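Local coordinates for transcriptional regulator (Pyrococcus horikoshii, PDB 1UDD), which is of unknown precise function but belongs to the all-helical TENA/THI-4/PQQC family, as a TenA homologue, and assembles from four copies, at residues I20-S31 with Y140-K150; L50-S61 with L72-V80. All coordinates share one frame; numbering follows the deposited sequence.

Interaction 1: I20-S31 with Y140-K150; sequences IFEHPFVVQLYS and YAEIAEYHKDK
In the all-helical TenA fold, the turn between helices 14-21 and 24-31 is clasped to the C-terminal end of helix 126-146 by a histidine and a knob-into-hole isoleucine. His147, the first residue to leave that helix, donates NE2-H to Phe21 O at 2.8 Å. The acceptor lies only 3° out of the imidazole plane, and the donor comes in the carbonyl plane onto a lone pair; the N-H...O angle of 147° shows a moderately bent bond. An imidazole N-H suits this place because it can reach the main-chain oxygen of Phe21 in the turn before helix 24-31. At the other ring nitrogen, ND1, Lys150 NZ makes a weak hydrogen bond.

Ile143 is the knob, set among Ile20, Phe21, Val26 and Tyr30, and its branches divide the work. CG2, anti to the backbone N, presses on Val26 CG1 at a tight 3.4 Å and also meets Tyr30 CE1, while CD1 reaches Ile20 CG2 (3.5 Å). Phe21 and Tyr146 form an offset stack with planes 12° apart. The offset brings Phe21 CB over the centre of the Tyr146 ring, 3.7 Å from its centroid, a CH-pi contact, while Glu142 CB borders the edge of the Phe21 ring.

Tyr30 lays its ring along the backbone of 143-147, with CD2 3.5 Å from His147 CB. Its hydroxyl touches Ala144 CB, whose small size leaves room for it, and shares a water with Tyr140 O, to which the water donates. Helix 190-213 flanks this corner, Trp208 meeting Val26 and Glu209 bonding His23 NE2, while helix 157-164 packs against Leu29.

Interaction 2: L50-S61 with L72-V80; sequences LVGLTRALAVIS and LIELARDEV
Helices 36-63 and 68-79 form an antiparallel helical hairpin, and residues 50-61 and 72-80 are the segments where its two arms pack, their axes 8.5 Å apart and their directions at 162°. Apolar packing dominates. Ala76 sits where the helices come close, and its lone methyl suits so narrow a gap: CB meets Leu57 CB at 3.7 Å. Leu57 then reaches onward, its CD1 lying against the backbone of Ala76 and the CG of Leu75. Toward the connecting turn, Ile60 CG2 packs on Leu72 CD2 (3.6 Å), and Ser61 CB on Leu72 CB. At the other end Leu50 CD2 covers both Glu79 O and Val80 CG1.

Polar side chains also take part, their oxygens resting against carbon atoms of the other helix. Glu79 bends at chi2 (-54°), folding its chain against the first helix, so that OE1 comes to rest 3.5 Å from Leu53 CD2. Charges gather instead on the outer side of helix 68-79. There Arg77 NH1 donates to Asp78 OD1 at 3.1 Å, and Arg77 NE pairs with Glu74 of the second subunit, an exchange that Glu74 repeats with that subunit's Arg77. The hairpin thus contributes to a subunit interface, while Leu133 of helix 126-146 covers Leu57 and Ile60 on the inner side.

Buried hydroxyls are satisfied within their own helix. Ser61 OG bonds to Ala58 O. Thr54 places OG1 beside its backbone N (chi1 -61°), facing Glu79 CB and Val80 CG1, and donates it to Leu50 O at 2.8 Å; Thr54 N grips the same oxygen from the opposite face of the carbonyl plane.

Overall arrangement
The two contacts lie on opposite sides of the chain's centre, their own centres 26 Å apart and their nearest atoms about 9 Å apart. Interaction 2 is nested in the loop that interaction 1 closes: one joins neighbouring helices, the other brings together segments 109 residues apart. Helix 126-146 links them, supplying a partner segment to interaction 1 and covering the inner side of interaction 2. Interaction 1 is partly buried, away from the other subunits, and combines aromatic packing with a direct hydrogen bond between segments. Interaction 2 is buried and largely aliphatic, with Glu79, Thr54 and Ser61 packed among the apolar side chains and without a hydrogen bond between the segments, its charged outer side turned to the second subunit.

Interaction 1: I20-S31 with Y140-K150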
loop_
_atom_site.group_PDB
_atom_site.type_symbol
_atom_site.label_atom_id
_atom_site.label_comp_id
_atom_site.label_asym_id
_atom_site.label_seq_id
_atom_site.Cartn_x
_atom_site.Cartn_y
_atom_site.Cartn_z
ATOM N N ILE A 20 32.650 -0.867 1.852
ATOM C CA ILE A 20 31.969 -0.697 3.135
ATOM C C ILE A 20 32.902 -1.154 4.262
ATOM O O ILE A 20 33.043 -0.473 5.281
ATOM C CB ILE A 20 30.707 -1.547 3.229
ATOM C CG1 ILE A 20 29.652 -1.026 2.249
ATOM C CG2 ILE A 20 30.208 -1.562 4.684
ATOM C CD1 ILE A 20 28.357 -1.859 2.219
ATOM N N PHE A 21 33.532 -2.311 4.085
ATOM C CA PHE A 21 34.428 -2.811 5.123
ATOM C C PHE A 21 35.602 -1.859 5.367
ATOM O O PHE A 21 36.069 -1.711 6.492
ATOM C CB PHE A 21 34.970 -4.204 4.768
ATOM C CG PHE A 21 33.906 -5.263 4.644
ATOM C CD1 PHE A 21 32.829 -5.302 5.528
ATOM C CD2 PHE A 21 33.995 -6.242 3.651
ATOM C CE1 PHE A 21 31.853 -6.300 5.427
ATOM C CE2 PHE A 21 33.031 -7.239 3.542
ATOM C CZ PHE A 21 31.955 -7.270 4.431
ATOM N N GLU A 22 36.037 -1.183 4.312
ATOM C CA GLU A 22 37.176 -0.283 4.397
ATOM C C GLU A 22 36.844 1.188 4.552
ATOM O O GLU A 22 37.745 2.026 4.536
ATOM C CB GLU A 22 38.066 -0.469 3.162
ATOM C CG GLU A 22 38.379 -1.923 2.878
ATOM C CD GLU A 22 39.354 -2.114 1.733
ATOM O OE1 GLU A 22 39.335 -1.308 0.773
ATOM O OE2 GLU A 22 40.128 -3.090 1.789
ATOM N N HIS A 23 35.567 1.515 4.698
ATOM C CA HIS A 23 35.182 2.912 4.857
ATOM C C HIS A 23 35.783 3.475 6.146
ATOM O O HIS A 23 35.724 2.848 7.204
ATOM C CB HIS A 23 33.655 3.047 4.884
ATOM C CG HIS A 23 33.175 4.442 4.643
ATOM N ND1 HIS A 23 33.158 5.406 5.626
ATOM C CD2 HIS A 23 32.745 5.051 3.512
ATOM C CE1 HIS A 23 32.743 6.549 5.113
ATOM N NE2 HIS A 23 32.484 6.360 3.832
ATOM N N PRO A 24 36.383 4.668 6.066
ATOM C CA PRO A 24 37.007 5.339 7.210
ATOM C C PRO A 24 36.143 5.319 8.463
ATOM O O PRO A 24 36.609 4.942 9.539
ATOM C CB PRO A 24 37.231 6.751 6.690
ATOM C CG PRO A 24 37.542 6.504 5.264
ATOM C CD PRO A 24 36.517 5.482 4.849
ATOM N N PHE A 25 34.882 5.713 8.322
ATOM C CA PHE A 25 33.979 5.732 9.466
ATOM C C PHE A 25 33.900 4.354 10.112
ATOM O O PHE A 25 34.014 4.222 11.335
ATOM C CB PHE A 25 32.584 6.172 9.045
ATOM C CG PHE A 25 31.710 6.571 10.196
ATOM C CD1 PHE A 25 31.538 7.912 10.518
ATOM C CD2 PHE A 25 31.080 5.610 10.975
ATOM C CE1 PHE A 25 30.752 8.286 11.595
ATOM C CE2 PHE A 25 30.291 5.976 12.058
ATOM C CZ PHE A 25 30.128 7.316 12.365
ATOM N N VAL A 26 33.707 3.330 9.288
ATOM C CA VAL A 26 33.618 1.969 9.787
ATOM C C VAL A 26 34.948 1.543 10.416
ATOM O O VAL A 26 34.989 1.094 11.568
ATOM C CB VAL A 26 33.265 0.963 8.655
ATOM C CG1 VAL A 26 33.434 -0.452 9.158
ATOM C CG2 VAL A 26 31.825 1.179 8.184
ATOM N N VAL A 27 36.029 1.682 9.654
ATOM C CA VAL A 27 37.346 1.297 10.142
ATOM C C VAL A 27 37.691 2.022 11.436
ATOM O O VAL A 27 38.168 1.411 12.393
ATOM C CB VAL A 27 38.441 1.588 9.103
ATOM C CG1 VAL A 27 39.801 1.219 9.672
ATOM C CG2 VAL A 27 38.179 0.801 7.836
ATOM N N GLN A 28 37.432 3.321 11.479
ATOM C CA GLN A 28 37.756 4.087 12.679
ATOM C C GLN A 28 36.857 3.783 13.866
ATOM O O GLN A 28 37.299 3.861 15.019
ATOM C CB GLN A 28 37.728 5.582 12.373
ATOM C CG GLN A 28 38.941 6.038 11.598
ATOM C CD GLN A 28 38.925 7.520 11.325
ATOM O OE1 GLN A 28 38.516 8.315 12.171
ATOM N NE2 GLN A 28 39.384 7.903 10.144
ATOM N N LEU A 29 35.608 3.426 13.592
ATOM C CA LEU A 29 34.676 3.125 14.668
ATOM C C LEU A 29 35.135 1.846 15.353
ATOM O O LEU A 29 35.142 1.760 16.580
ATOM C CB LEU A 29 33.250 2.926 14.123
ATOM C CG LEU A 29 32.053 3.218 15.042
ATOM C CD1 LEU A 29 30.781 2.717 14.358
ATOM C CD2 LEU A 29 32.206 2.547 16.390
ATOM N N TYR A 30 35.519 0.853 14.559
ATOM C CA TYR A 30 35.951 -0.424 15.110
ATOM C C TYR A 30 37.355 -0.410 15.699
ATOM O O TYR A 30 37.647 -1.169 16.618
ATOM C CB TYR A 30 35.814 -1.540 14.062
ATOM C CG TYR A 30 34.403 -2.102 13.964
ATOM C CD1 TYR A 30 33.388 -1.413 13.288
ATOM C CD2 TYR A 30 34.071 -3.294 14.606
ATOM C CE1 TYR A 30 32.071 -1.905 13.262
ATOM C CE2 TYR A 30 32.766 -3.790 14.590
ATOM C CZ TYR A 30 31.770 -3.093 13.921
ATOM O OH TYR A 30 30.478 -3.586 13.950
ATOM N N SER A 31 38.223 0.448 15.190
ATOM C CA SER A 31 39.577 0.513 15.735
ATOM C C SER A 31 39.543 1.304 17.040
ATOM O O SER A 31 40.312 1.033 17.957
ATOM C CB SER A 31 40.528 1.197 14.756
ATOM O OG SER A 31 40.206 2.573 14.638
ATOM N N TYR A 140 25.954 -5.443 8.612
ATOM C CA TYR A 140 26.346 -5.051 9.963
ATOM C C TYR A 140 27.034 -6.201 10.686
ATOM O O TYR A 140 27.951 -5.988 11.487
ATOM C CB TYR A 140 25.128 -4.562 10.764
ATOM C CG TYR A 140 24.904 -3.064 10.640
ATOM C CD1 TYR A 140 24.662 -2.465 9.395
ATOM C CD2 TYR A 140 25.020 -2.232 11.757
ATOM C CE1 TYR A 140 24.553 -1.065 9.275
ATOM C CE2 TYR A 140 24.919 -0.846 11.646
ATOM C CZ TYR A 140 24.688 -0.269 10.412
ATOM O OH TYR A 140 24.610 1.104 10.324
ATOM N N ALA A 141 26.599 -7.420 10.402
ATOM C CA ALA A 141 27.215 -8.586 11.013
ATOM C C ALA A 141 28.565 -8.855 10.352
ATOM O O ALA A 141 29.538 -9.171 11.040
ATOM C CB ALA A 141 26.302 -9.806 10.867
ATOM N N GLU A 142 28.626 -8.732 9.021
ATOM C CA GLU A 142 29.872 -8.984 8.293
ATOM C C GLU A 142 30.943 -7.964 8.646
ATOM O O GLU A 142 32.125 -8.294 8.710
ATOM C CB GLU A 142 29.648 -8.966 6.776
ATOM C CG GLU A 142 28.980 -10.184 6.202
ATOM C CD GLU A 142 29.773 -11.468 6.398
ATOM O OE1 GLU A 142 31.023 -11.434 6.360
ATOM O OE2 GLU A 142 29.134 -12.527 6.563
ATOM N N ILE A 143 30.527 -6.716 8.844
ATOM C CA ILE A 143 31.459 -5.663 9.202
ATOM C C ILE A 143 32.104 -6.000 10.550
ATOM O O ILE A 143 33.319 -5.920 10.690
ATOM C CB ILE A 143 30.747 -4.295 9.312
ATOM C CG1 ILE A 143 30.273 -3.820 7.931
ATOM C CG2 ILE A 143 31.692 -3.278 9.913
ATOM C CD1 ILE A 143 29.418 -2.524 7.980
ATOM N N ALA A 144 31.289 -6.377 11.533
ATOM C CA ALA A 144 31.801 -6.721 12.860
ATOM C C ALA A 144 32.733 -7.918 12.747
ATOM O O ALA A 144 33.831 -7.913 13.306
ATOM C CB ALA A 144 30.654 -7.035 13.813
ATOM N N GLU A 145 32.298 -8.943 12.018
ATOM C CA GLU A 145 33.125 -10.133 11.829
ATOM C C GLU A 145 34.459 -9.699 11.223
ATOM O O GLU A 145 35.518 -10.113 11.676
ATOM C CB GLU A 145 32.408 -11.125 10.901
ATOM C CG GLU A 145 33.187 -12.389 10.541
ATOM C CD GLU A 145 33.540 -13.239 11.748
ATOM O OE1 GLU A 145 32.734 -13.272 12.701
ATOM O OE2 GLU A 145 34.614 -13.888 11.736
ATOM N N TYR A 146 34.385 -8.826 10.224
ATOM C CA TYR A 146 35.558 -8.314 9.520
ATOM C C TYR A 146 36.547 -7.559 10.418
ATOM O O TYR A 146 37.757 -7.657 10.229
ATOM C CB TYR A 146 35.113 -7.372 8.395
ATOM C CG TYR A 146 36.212 -6.949 7.442
ATOM C CD1 TYR A 146 36.437 -7.643 6.248
ATOM C CD2 TYR A 146 37.015 -5.842 7.719
ATOM C CE1 TYR A 146 37.426 -7.245 5.352
ATOM C CE2 TYR A 146 38.011 -5.432 6.833
ATOM C CZ TYR A 146 38.207 -6.138 5.649
ATOM O OH TYR A 146 39.158 -5.713 4.752
ATOM N N HIS A 147 36.026 -6.787 11.370
ATOM C CA HIS A 147 36.866 -5.999 12.272
ATOM C C HIS A 147 36.872 -6.546 13.699
ATOM O O HIS A 147 37.192 -5.835 14.647
ATOM C CB HIS A 147 36.390 -4.542 12.283
ATOM C CG HIS A 147 36.518 -3.851 10.962
ATOM N ND1 HIS A 147 37.733 -3.469 10.435
ATOM C CD2 HIS A 147 35.583 -3.466 10.061
ATOM C CE1 HIS A 147 37.542 -2.880 9.269
ATOM N NE2 HIS A 147 36.245 -2.866 9.018
ATOM N N LYS A 148 36.517 -7.819 13.820
ATOM C CA LYS A 148 36.440 -8.552 15.078
ATOM C C LYS A 148 37.631 -8.284 16.010
ATOM O O LYS A 148 37.461 -7.930 17.178
ATOM C CB LYS A 148 36.383 -10.034 14.732
ATOM C CG LYS A 148 35.780 -10.955 15.748
ATOM C CD LYS A 148 35.812 -12.371 15.181
ATOM C CE LYS A 148 34.740 -13.249 15.791
ATOM N NZ LYS A 148 34.745 -14.610 15.194
ATOM N N ASP A 149 38.834 -8.474 15.485
ATOM C CA ASP A 149 40.059 -8.271 16.254
ATOM C C ASP A 149 40.207 -6.838 16.760
ATOM O O ASP A 149 40.486 -6.624 17.942
ATOM C CB ASP A 149 41.277 -8.675 15.406
ATOM C CG ASP A 149 41.253 -8.066 14.004
ATOM O OD1 ASP A 149 40.207 -8.148 13.314
ATOM O OD2 ASP A 149 42.293 -7.514 13.584
ATOM N N LYS A 150 40.018 -5.866 15.870
ATOM C CA LYS A 150 40.118 -4.455 16.235
ATOM C C LYS A 150 39.129 -4.121 17.346
ATOM O O LYS A 150 39.403 -3.291 18.220
ATOM C CB LYS A 150 39.788 -3.547 15.051
ATOM C CG LYS A 150 40.713 -3.608 13.858
ATOM C CD LYS A 150 40.346 -2.474 12.895
ATOM C CE LYS A 150 41.208 -2.487 11.648
ATOM N NZ LYS A 150 41.017 -3.753 10.880
HETATM O O HOH W 1 28.566 -3.401 12.198
#

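Interaction 2: L50-S61 with L72-V80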
loop_
_atom_site.group_PDB
_atom_site.type_symbol
_atom_site.label_atom_id
_atom_site.label_comp_id
_atom_site.label_asym_id
_atom_site.label_seq_id
_atom_site.Cartn_x
_atom_site.Cartn_y
_atom_site.Cartn_z
ATOM N N LEU A 50 15.839 3.472 12.461
ATOM C CA LEU A 50 15.104 2.594 13.362
ATOM C C LEU A 50 13.619 2.598 12.991
ATOM O O LEU A 50 12.987 1.538 12.881
ATOM C CB LEU A 50 15.313 3.090 14.794
ATOM C CG LEU A 50 14.655 2.415 15.991
ATOM C CD1 LEU A 50 15.162 3.085 17.261
ATOM C CD2 LEU A 50 13.142 2.517 15.904
ATOM N N VAL A 51 13.067 3.796 12.807
ATOM C CA VAL A 51 11.672 3.939 12.435
ATOM C C VAL A 51 11.444 3.377 11.017
ATOM O O VAL A 51 10.517 2.604 10.790
ATOM C CB VAL A 51 11.227 5.444 12.492
ATOM C CG1 VAL A 51 9.802 5.601 11.965
ATOM C CG2 VAL A 51 11.295 5.955 13.929
ATOM N N GLY A 52 12.306 3.748 10.076
ATOM C CA GLY A 52 12.161 3.285 8.701
ATOM C C GLY A 52 12.219 1.772 8.540
ATOM O O GLY A 52 11.472 1.188 7.743
ATOM N N LEU A 53 13.122 1.133 9.274
ATOM C CA LEU A 53 13.251 -0.320 9.214
ATOM C C LEU A 53 11.932 -0.908 9.712
ATOM O O LEU A 53 11.428 -1.895 9.181
ATOM C CB LEU A 53 14.400 -0.775 10.107
ATOM C CG LEU A 53 15.043 -2.142 9.863
ATOM C CD1 LEU A 53 15.669 -2.161 8.474
ATOM C CD2 LEU A 53 16.118 -2.410 10.936
ATOM N N THR A 54 11.376 -0.286 10.743
ATOM C CA THR A 54 10.108 -0.733 11.315
ATOM C C THR A 54 8.949 -0.611 10.321
ATOM O O THR A 54 8.153 -1.537 10.183
ATOM C CB THR A 54 9.785 0.067 12.585
ATOM O OG1 THR A 54 10.825 -0.157 13.543
ATOM C CG2 THR A 54 8.469 -0.368 13.184
ATOM N N ARG A 55 8.855 0.524 9.627
ATOM C CA ARG A 55 7.783 0.725 8.654
ATOM C C ARG A 55 7.833 -0.311 7.557
ATOM O O ARG A 55 6.800 -0.859 7.168
ATOM C CB ARG A 55 7.861 2.104 7.976
ATOM C CG ARG A 55 7.398 3.261 8.824
ATOM C CD ARG A 55 7.424 4.602 8.054
ATOM N NE ARG A 55 7.486 5.684 9.025
ATOM C CZ ARG A 55 6.467 6.034 9.792
ATOM N NH1 ARG A 55 5.310 5.400 9.668
ATOM N NH2 ARG A 55 6.629 6.958 10.733
ATOM N N ALA A 56 9.031 -0.570 7.037
ATOM C CA ALA A 56 9.153 -1.531 5.947
ATOM C C ALA A 56 8.789 -2.939 6.430
ATOM O O ALA A 56 8.107 -3.686 5.719
ATOM C CB ALA A 56 10.578 -1.493 5.349
ATOM N N LEU A 57 9.214 -3.292 7.643
ATOM C CA LEU A 57 8.879 -4.607 8.171
ATOM C C LEU A 57 7.377 -4.756 8.338
ATOM O O LEU A 57 6.826 -5.833 8.082
ATOM C CB LEU A 57 9.568 -4.855 9.511
ATOM C CG LEU A 57 11.063 -5.187 9.369
ATOM C CD1 LEU A 57 11.763 -5.093 10.731
ATOM C CD2 LEU A 57 11.217 -6.561 8.761
ATOM N N ALA A 58 6.711 -3.673 8.754
ATOM C CA ALA A 58 5.268 -3.724 8.949
ATOM C C ALA A 58 4.577 -4.006 7.603
ATOM O O ALA A 58 3.701 -4.858 7.522
ATOM C CB ALA A 58 4.760 -2.404 9.550
ATOM N N VAL A 59 4.966 -3.294 6.550
ATOM C CA VAL A 59 4.348 -3.534 5.242
ATOM C C VAL A 59 4.606 -4.980 4.776
ATOM O O VAL A 59 3.686 -5.677 4.340
ATOM C CB VAL A 59 4.873 -2.556 4.176
ATOM C CG1 VAL A 59 4.309 -2.931 2.819
ATOM C CG2 VAL A 59 4.485 -1.132 4.545
ATOM N N ILE A 60 5.848 -5.440 4.866
ATOM C CA ILE A 60 6.133 -6.816 4.465
ATOM C C ILE A 60 5.235 -7.771 5.266
ATOM O O ILE A 60 4.594 -8.670 4.705
ATOM C CB ILE A 60 7.608 -7.189 4.710
ATOM C CG1 ILE A 60 8.510 -6.342 3.814
ATOM C CG2 ILE A 60 7.824 -8.689 4.431
ATOM C CD1 ILE A 60 9.980 -6.610 4.019
ATOM N N SER A 61 5.145 -7.552 6.571
ATOM C CA SER A 61 4.317 -8.432 7.393
ATOM C C SER A 61 2.843 -8.373 6.995
ATOM O O SER A 61 2.141 -9.393 6.999
ATOM C CB SER A 61 4.460 -8.087 8.874
ATOM O OG SER A 61 3.648 -6.986 9.202
ATOM N N LEU A 72 7.587 -11.778 11.303
ATOM C CA LEU A 72 7.978 -10.440 10.855
ATOM C C LEU A 72 7.450 -9.287 11.710
ATOM O O LEU A 72 8.172 -8.306 11.949
ATOM C CB LEU A 72 7.576 -10.244 9.390
ATOM C CG LEU A 72 8.639 -10.517 8.312
ATOM C CD1 LEU A 72 9.735 -11.431 8.833
ATOM C CD2 LEU A 72 7.964 -11.111 7.074
ATOM N N ILE A 73 6.207 -9.382 12.177
ATOM C CA ILE A 73 5.661 -8.313 13.009
ATOM C C ILE A 73 6.429 -8.266 14.346
ATOM O O ILE A 73 6.597 -7.199 14.935
ATOM C CB ILE A 73 4.148 -8.523 13.262
ATOM C CG1 ILE A 73 3.516 -7.241 13.801
ATOM C CG2 ILE A 73 3.931 -9.638 14.253
ATOM C CD1 ILE A 73 3.482 -6.086 12.790
ATOM N N GLU A 74 6.904 -9.424 14.805
ATOM C CA GLU A 74 7.664 -9.527 16.056
ATOM C C GLU A 74 8.973 -8.763 15.929
ATOM O O GLU A 74 9.422 -8.082 16.863
ATOM C CB GLU A 74 7.991 -10.990 16.362
ATOM C CG GLU A 74 8.872 -11.202 17.613
ATOM C CD GLU A 74 8.111 -10.925 18.911
ATOM O OE1 GLU A 74 6.892 -11.179 18.936
ATOM O OE2 GLU A 74 8.724 -10.469 19.905
ATOM N N LEU A 75 9.584 -8.900 14.755
ATOM C CA LEU A 75 10.840 -8.242 14.437
ATOM C C LEU A 75 10.601 -6.727 14.346
ATOM O O LEU A 75 11.428 -5.918 14.792
ATOM C CB LEU A 75 11.352 -8.790 13.101
ATOM C CG LEU A 75 12.803 -8.610 12.660
ATOM C CD1 LEU A 75 13.748 -9.176 13.718
ATOM C CD2 LEU A 75 13.001 -9.338 11.324
ATOM N N ALA A 76 9.464 -6.347 13.767
ATOM C CA ALA A 76 9.129 -4.934 13.628
ATOM C C ALA A 76 8.880 -4.367 15.022
ATOM O O ALA A 76 9.306 -3.258 15.333
ATOM C CB ALA A 76 7.886 -4.765 12.768
ATOM N N ARG A 77 8.188 -5.150 15.846
ATOM C CA ARG A 77 7.844 -4.766 17.216
ATOM C C ARG A 77 9.113 -4.560 18.053
ATOM O O ARG A 77 9.236 -3.569 18.762
ATOM C CB ARG A 77 6.940 -5.842 17.835
ATOM C CG ARG A 77 6.518 -5.589 19.272
ATOM C CD ARG A 77 7.500 -6.233 20.230
ATOM N NE ARG A 77 7.075 -6.106 21.617
ATOM C CZ ARG A 77 7.658 -6.734 22.633
ATOM N NH1 ARG A 77 8.693 -7.535 22.416
ATOM N NH2 ARG A 77 7.202 -6.566 23.866
ATOM N N ASP A 78 10.062 -5.485 17.943
ATOM C CA ASP A 78 11.314 -5.374 18.672
ATOM C C ASP A 78 12.107 -4.151 18.253
ATOM O O ASP A 78 12.791 -3.548 19.077
ATOM C CB ASP A 78 12.162 -6.618 18.466
ATOM C CG ASP A 78 11.600 -7.823 19.176
ATOM O OD1 ASP A 78 10.602 -7.673 19.916
ATOM O OD2 ASP A 78 12.161 -8.919 18.993
ATOM N N GLU A 79 12.036 -3.785 16.979
ATOM C CA GLU A 79 12.765 -2.606 16.519
ATOM C C GLU A 79 12.315 -1.378 17.285
ATOM O O GLU A 79 13.134 -0.563 17.685
ATOM C CB GLU A 79 12.528 -2.319 15.034
ATOM C CG GLU A 79 13.573 -2.865 14.087
ATOM C CD GLU A 79 14.980 -2.429 14.432
ATOM O OE1 GLU A 79 15.362 -1.258 14.191
ATOM O OE2 GLU A 79 15.712 -3.277 14.956
ATOM N N VAL A 80 11.008 -1.238 17.478
ATOM C CA VAL A 80 10.481 -0.060 18.160
ATOM C C VAL A 80 10.202 -0.188 19.646
ATOM O O VAL A 80 9.564 0.669 20.229
ATOM C CB VAL A 80 9.219 0.470 17.451
ATOM C CG1 VAL A 80 9.619 1.178 16.177
ATOM C CG2 VAL A 80 8.262 -0.668 17.156
#